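Local coordinates for XC6422 protein (Xanthomonas campestris, PDB 2FUK) that probably acts as a small serine hydrolase of the alpha/beta-hydrolase fold, one that lacks a lid over its active site, at residues Val73-Arg78 with Asp95-Val100; Ala116-Gly121 with Ile138-Pro143. All coordinates share one frame; numbering follows the deposited sequence.

Overall arrangement
Two ways of building an alpha/beta-hydrolase core appear side by side here. Interaction 1 packs helix 92-107 against the end of strand 71-75 and the loop after it; interaction 2 pairs two parallel strands, 112-118 and 136-140, of the same central sheet. Both are buried, interaction 2 lying nearer the middle of the chain, and their centres are about 15 Å apart. The chemistry differs accordingly: side chains carry interaction 1, through an aromatic and aliphatic cluster and an Arg-Asp salt bridge, whereas backbone hydrogen bonds carry interaction 2, up to the probable nucleophile elbow. The two meet where Phe77 CE2 packs 3.8 Å from Phe120 CE1.

Interaction 1 of 2, residues Val73-Arg78 with Asp95-Val100; sequences VRFNFR and DDLRAV
Arg78, in the loop after strand 71-75, and Asp96 of helix 92-107 supply the polar half of this contact. The guanidinium approaches side-on with two nitrogens: NE reaches Asp96 OD2 at 3.0 Å, on the syn side of the carboxylate, while NH2 meets Asp96 OD1, also at 3.0 Å, from above the carboxylate plane. Both bonds lie close to the guanidinium plane, yet the two flat groups are turned 43° from each other. A third donor, the backbone N of Arg78, bonds to Asp96 OD2 at 3.1 Å from the opposite face of the carboxylate to NE. One oxygen thus ties down both the main chain and the side chain of Arg78; the arginine side chain, bent at chi3 (57°), brings the NE/NH2 edge of its guanidinium to the carboxylate. Such a paired buried charge would be expected to keep Asp96 ionised.

The apolar half centres on Phe75. Val100 CG2 sits over the middle of its ring in a CH-pi contact, 3.8 Å from the centroid, and Leu97 reaches the far end, its CD2 lying 4.0 Å from Phe75 CE2. Beyond them, Val73 CG1 touches Val100 CG1 at 3.8 Å.

The contact belongs to the layer of helix 92-107 on the central sheet. The adjacent strand 38-43 contributes Ile41, which touches both Phe75 and Val100, and helix 120-132 packs alongside, meeting Leu97 through Ala128 and Leu132.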
loop_
_atom_site.group_PDB
_atom_site.type_symbol
_atom_site.label_atom_id
_atom_site.label_comp_id
_atom_site.label_asym_id
_atom_site.label_seq_id
_atom_site.Cartn_x
_atom_site.Cartn_y
_atom_site.Cartn_z
ATOM N N VAL A 73 10.358 12.983 3.136
ATOM C CA VAL A 73 10.124 14.378 3.476
ATOM C C VAL A 73 9.386 15.062 2.337
ATOM O O VAL A 73 9.800 14.974 1.183
ATOM C CB VAL A 73 11.456 15.127 3.713
ATOM C CG1 VAL A 73 11.186 16.608 3.981
ATOM C CG2 VAL A 73 12.196 14.506 4.886
ATOM N N ARG A 74 8.282 15.720 2.673
ATOM C CA ARG A 74 7.500 16.472 1.704
ATOM C C ARG A 74 7.575 17.922 2.163
ATOM O O ARG A 74 7.839 18.192 3.338
ATOM C CB ARG A 74 6.041 16.006 1.699
ATOM C CG ARG A 74 5.838 14.625 1.098
ATOM C CD ARG A 74 4.387 14.191 1.223
ATOM N NE ARG A 74 4.031 13.882 2.604
ATOM C CZ ARG A 74 3.074 14.492 3.302
ATOM N NH1 ARG A 74 2.838 14.123 4.552
ATOM N NH2 ARG A 74 2.355 15.469 2.756
ATOM N N PHE A 75 7.363 18.857 1.246
ATOM C CA PHE A 75 7.405 20.261 1.623
ATOM C C PHE A 75 6.749 21.132 0.568
ATOM O O PHE A 75 6.616 20.740 -0.597
ATOM C CB PHE A 75 8.862 20.708 1.864
ATOM C CG PHE A 75 9.658 20.937 0.604
ATOM C CD1 PHE A 75 9.795 22.218 0.074
ATOM C CD2 PHE A 75 10.290 19.875 -0.040
ATOM C CE1 PHE A 75 10.552 22.443 -1.078
ATOM C CE2 PHE A 75 11.044 20.083 -1.187
ATOM C CZ PHE A 75 11.179 21.371 -1.711
ATOM N N ASN A 76 6.313 22.312 0.994
ATOM C CA ASN A 76 5.689 23.252 0.086
ATOM C C ASN A 76 6.716 24.248 -0.433
ATOM O O ASN A 76 7.476 24.826 0.343
ATOM C CB ASN A 76 4.563 24.013 0.793
ATOM C CG ASN A 76 3.304 23.192 0.930
ATOM O OD1 ASN A 76 3.050 22.308 0.122
ATOM N ND2 ASN A 76 2.496 23.495 1.944
ATOM N N PHE A 77 6.758 24.418 -1.751
ATOM C CA PHE A 77 7.662 25.385 -2.360
ATOM C C PHE A 77 7.164 26.765 -1.942
ATOM O O PHE A 77 6.025 26.912 -1.492
ATOM C CB PHE A 77 7.616 25.287 -3.889
ATOM C CG PHE A 77 8.411 24.145 -4.461
ATOM C CD1 PHE A 77 9.770 24.019 -4.197
ATOM C CD2 PHE A 77 7.804 23.209 -5.298
ATOM C CE1 PHE A 77 10.521 22.975 -4.764
ATOM C CE2 PHE A 77 8.541 22.168 -5.867
ATOM C CZ PHE A 77 9.902 22.050 -5.600
ATOM N N ARG A 78 8.013 27.773 -2.091
ATOM C CA ARG A 78 7.626 29.131 -1.735
ATOM C C ARG A 78 6.262 29.496 -2.348
ATOM O O ARG A 78 5.945 29.090 -3.465
ATOM C CB ARG A 78 8.694 30.114 -2.222
ATOM C CG ARG A 78 8.913 30.086 -3.722
ATOM C CD ARG A 78 10.114 30.926 -4.120
ATOM N NE ARG A 78 11.332 30.492 -3.445
ATOM C CZ ARG A 78 12.481 31.157 -3.493
ATOM N NH1 ARG A 78 12.555 32.287 -4.187
ATOM N NH2 ARG A 78 13.548 30.696 -2.853
ATOM N N ASP A 95 16.468 26.480 -4.685
ATOM C CA ASP A 95 17.114 26.895 -3.448
ATOM C C ASP A 95 16.295 26.403 -2.261
ATOM O O ASP A 95 16.858 26.053 -1.223
ATOM C CB ASP A 95 17.264 28.418 -3.393
ATOM C CG ASP A 95 18.068 28.968 -4.563
ATOM O OD1 ASP A 95 18.994 28.269 -5.032
ATOM O OD2 ASP A 95 17.783 30.109 -5.002
ATOM N N ASP A 96 14.971 26.379 -2.412
ATOM C CA ASP A 96 14.097 25.893 -1.343
ATOM C C ASP A 96 14.418 24.421 -1.120
ATOM O O ASP A 96 14.539 23.961 0.015
ATOM C CB ASP A 96 12.614 26.004 -1.724
ATOM C CG ASP A 96 12.130 27.432 -1.840
ATOM O OD1 ASP A 96 12.728 28.326 -1.212
ATOM O OD2 ASP A 96 11.125 27.651 -2.552
ATOM N N LEU A 97 14.547 23.687 -2.221
ATOM C CA LEU A 97 14.864 22.264 -2.163
ATOM C C LEU A 97 16.223 22.069 -1.486
ATOM O O LEU A 97 16.393 21.154 -0.682
ATOM C CB LEU A 97 14.908 21.675 -3.578
ATOM C CG LEU A 97 14.412 20.245 -3.839
ATOM C CD1 LEU A 97 15.124 19.717 -5.064
ATOM C CD2 LEU A 97 14.638 19.328 -2.652
ATOM N N ARG A 98 17.190 22.929 -1.808
ATOM C CA ARG A 98 18.515 22.808 -1.202
ATOM C C ARG A 98 18.454 22.971 0.314
ATOM O O ARG A 98 19.163 22.280 1.040
ATOM C CB ARG A 98 19.499 23.837 -1.783
ATOM C CG ARG A 98 20.884 23.775 -1.113
ATOM C CD ARG A 98 22.032 24.150 -2.043
ATOM N NE ARG A 98 22.139 25.582 -2.316
ATOM C CZ ARG A 98 22.514 26.489 -1.416
ATOM N NH1 ARG A 98 22.813 26.115 -0.177
ATOM N NH2 ARG A 98 22.616 27.764 -1.762
ATOM N N ALA A 99 17.621 23.893 0.787
ATOM C CA ALA A 99 17.496 24.123 2.222
ATOM C C ALA A 99 16.969 22.870 2.916
ATOM O O ALA A 99 17.416 22.512 4.008
ATOM C CB ALA A 99 16.557 25.296 2.481
ATOM N N VAL A 100 16.012 22.210 2.274
ATOM C CA VAL A 100 15.441 20.999 2.833
ATOM C C VAL A 100 16.493 19.892 2.796
ATOM O O VAL A 100 16.691 19.180 3.777
ATOM C CB VAL A 100 14.177 20.568 2.048
ATOM C CG1 VAL A 100 13.567 19.312 2.672
ATOM C CG2 VAL A 100 13.155 21.704 2.057
#

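Interaction 2 of 2, residues Ala116-Gly121 with Ile138-Pro143; sequences AGFSFG and ISIAPP
The Phe118 ring presents its edge to the neighbouring strand: Ile140 O and Ala141 CB lie near its plane, the latter 3.8 Å from CE1, while Ser119 CB stands over one face, offset toward the rim. With CG anti to the backbone N (chi1 169°), the ring leans against Ile140 and crosses that side chain at about a right angle, CD1 to Ile140 CG2. The ring also meets that of His195, the histidine of the probable catalytic triad.

The backbones run parallel, with Ala116, Gly117 and Phe118 opposite Ile138, Ser139 and Ile140. Gly117 N bonds to Ile138 O, Ile140 N to Gly117 O at 2.9 Å, and Ser119 N to Ile140 O at 2.8 Å, the last almost straight at 175°. Ala116 CB and Ile138 CB touch at 3.6 Å on the face that Phe118 and Ile140 share.

Helix 120-132 joins the two strands in a beta-alpha-beta crossover, and the sharp turn into it has the Gly-X-Ser-X-Gly sequence of a nucleophile elbow. Ser119, probably the nucleophile, takes the strained backbone conformation expected there, with a positive phi of 55°. Gly117, without a side chain, lies with its CA 3.6 Å from Gly121 O, so strand and helix start come close together.

Past the strand ends, Ser119 CA makes a CA-H...O contact with Ala141 O at 3.3 Å. Pro143 lays its CG and CD against the Ser119 carbonyl, CD 3.0 Å from Ser119 O.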
loop_
_atom_site.group_PDB
_atom_site.type_symbol
_atom_site.label_atom_id
_atom_site.label_comp_id
_atom_site.label_asym_id
_atom_site.label_seq_id
_atom_site.Cartn_x
_atom_site.Cartn_y
_atom_site.Cartn_z
ATOM N N ALA A 116 12.835 12.959 -5.528
ATOM C CA ALA A 116 11.765 12.590 -6.443
ATOM C C ALA A 116 10.893 13.816 -6.637
ATOM O O ALA A 116 10.880 14.721 -5.803
ATOM C CB ALA A 116 10.932 11.442 -5.868
ATOM N N GLY A 117 10.166 13.849 -7.742
ATOM C CA GLY A 117 9.305 14.982 -7.988
ATOM C C GLY A 117 8.288 14.655 -9.048
ATOM O O GLY A 117 8.513 13.785 -9.883
ATOM N N PHE A 118 7.166 15.357 -8.997
ATOM C CA PHE A 118 6.093 15.183 -9.962
ATOM C C PHE A 118 5.915 16.466 -10.773
ATOM O O PHE A 118 5.712 17.542 -10.206
ATOM C CB PHE A 118 4.799 14.821 -9.223
ATOM C CG PHE A 118 3.563 14.863 -10.086
ATOM C CD1 PHE A 118 3.563 14.322 -11.370
ATOM C CD2 PHE A 118 2.388 15.430 -9.597
ATOM C CE1 PHE A 118 2.413 14.346 -12.155
ATOM C CE2 PHE A 118 1.225 15.460 -10.376
ATOM C CZ PHE A 118 1.237 14.918 -11.656
ATOM N N SER A 119 6.013 16.328 -12.094
ATOM C CA SER A 119 5.851 17.426 -13.053
ATOM C C SER A 119 6.793 18.592 -12.732
ATOM O O SER A 119 8.010 18.454 -12.872
ATOM C CB SER A 119 4.382 17.877 -13.075
ATOM O OG SER A 119 4.017 18.422 -14.333
ATOM N N PHE A 120 6.254 19.737 -12.321
ATOM C CA PHE A 120 7.114 20.868 -11.973
ATOM C C PHE A 120 8.141 20.412 -10.941
ATOM O O PHE A 120 9.292 20.841 -10.970
ATOM C CB PHE A 120 6.282 22.028 -11.411
ATOM C CG PHE A 120 7.106 23.152 -10.828
ATOM C CD1 PHE A 120 7.255 23.277 -9.448
ATOM C CD2 PHE A 120 7.731 24.080 -11.655
ATOM C CE1 PHE A 120 8.014 24.315 -8.896
ATOM C CE2 PHE A 120 8.491 25.121 -11.113
ATOM C CZ PHE A 120 8.632 25.237 -9.731
ATOM N N GLY A 121 7.717 19.534 -10.035
ATOM C CA GLY A 121 8.617 19.039 -9.009
ATOM C C GLY A 121 9.730 18.179 -9.582
ATOM O O GLY A 121 10.801 18.059 -8.988
ATOM N N ILE A 138 14.036 10.319 -8.937
ATOM C CA ILE A 138 12.809 9.788 -9.522
ATOM C C ILE A 138 12.035 10.944 -10.132
ATOM O O ILE A 138 11.732 11.920 -9.447
ATOM C CB ILE A 138 11.930 9.105 -8.458
ATOM C CG1 ILE A 138 12.685 7.926 -7.847
ATOM C CG2 ILE A 138 10.628 8.631 -9.084
ATOM C CD1 ILE A 138 12.106 7.463 -6.531
ATOM N N SER A 139 11.734 10.837 -11.425
ATOM C CA SER A 139 10.995 11.883 -12.123
ATOM C C SER A 139 9.662 11.347 -12.609
ATOM O O SER A 139 9.624 10.449 -13.439
ATOM C CB SER A 139 11.787 12.384 -13.336
ATOM O OG SER A 139 13.092 12.778 -12.965
ATOM N N ILE A 140 8.575 11.895 -12.084
ATOM C CA ILE A 140 7.243 11.480 -12.484
ATOM C C ILE A 140 6.693 12.578 -13.391
ATOM O O ILE A 140 6.506 13.711 -12.960
ATOM C CB ILE A 140 6.330 11.307 -11.255
ATOM C CG1 ILE A 140 6.966 10.304 -10.278
ATOM C CG2 ILE A 140 4.952 10.834 -11.700
ATOM C CD1 ILE A 140 6.229 10.176 -8.948
ATOM N N ALA A 141 6.446 12.227 -14.647
ATOM C CA ALA A 141 5.939 13.164 -15.638
ATOM C C ALA A 141 6.833 14.393 -15.798
ATOM O O ALA A 141 6.372 15.532 -15.658
ATOM C CB ALA A 141 4.518 13.588 -15.283
ATOM N N PRO A 142 8.130 14.183 -16.099
ATOM C CA PRO A 142 9.020 15.338 -16.268
ATOM C C PRO A 142 8.424 16.170 -17.389
ATOM O O PRO A 142 8.192 15.664 -18.479
ATOM C CB PRO A 142 10.354 14.697 -16.654
ATOM C CG PRO A 142 9.935 13.419 -17.340
ATOM C CD PRO A 142 8.818 12.929 -16.447
ATOM N N PRO A 143 8.167 17.456 -17.129
ATOM C CA PRO A 143 7.576 18.342 -18.132
ATOM C C PRO A 143 8.443 18.743 -19.316
ATOM O O PRO A 143 8.697 19.926 -19.522
ATOM C CB PRO A 143 7.141 19.542 -17.296
ATOM C CG PRO A 143 8.228 19.623 -16.281
ATOM C CD PRO A 143 8.401 18.174 -15.861
#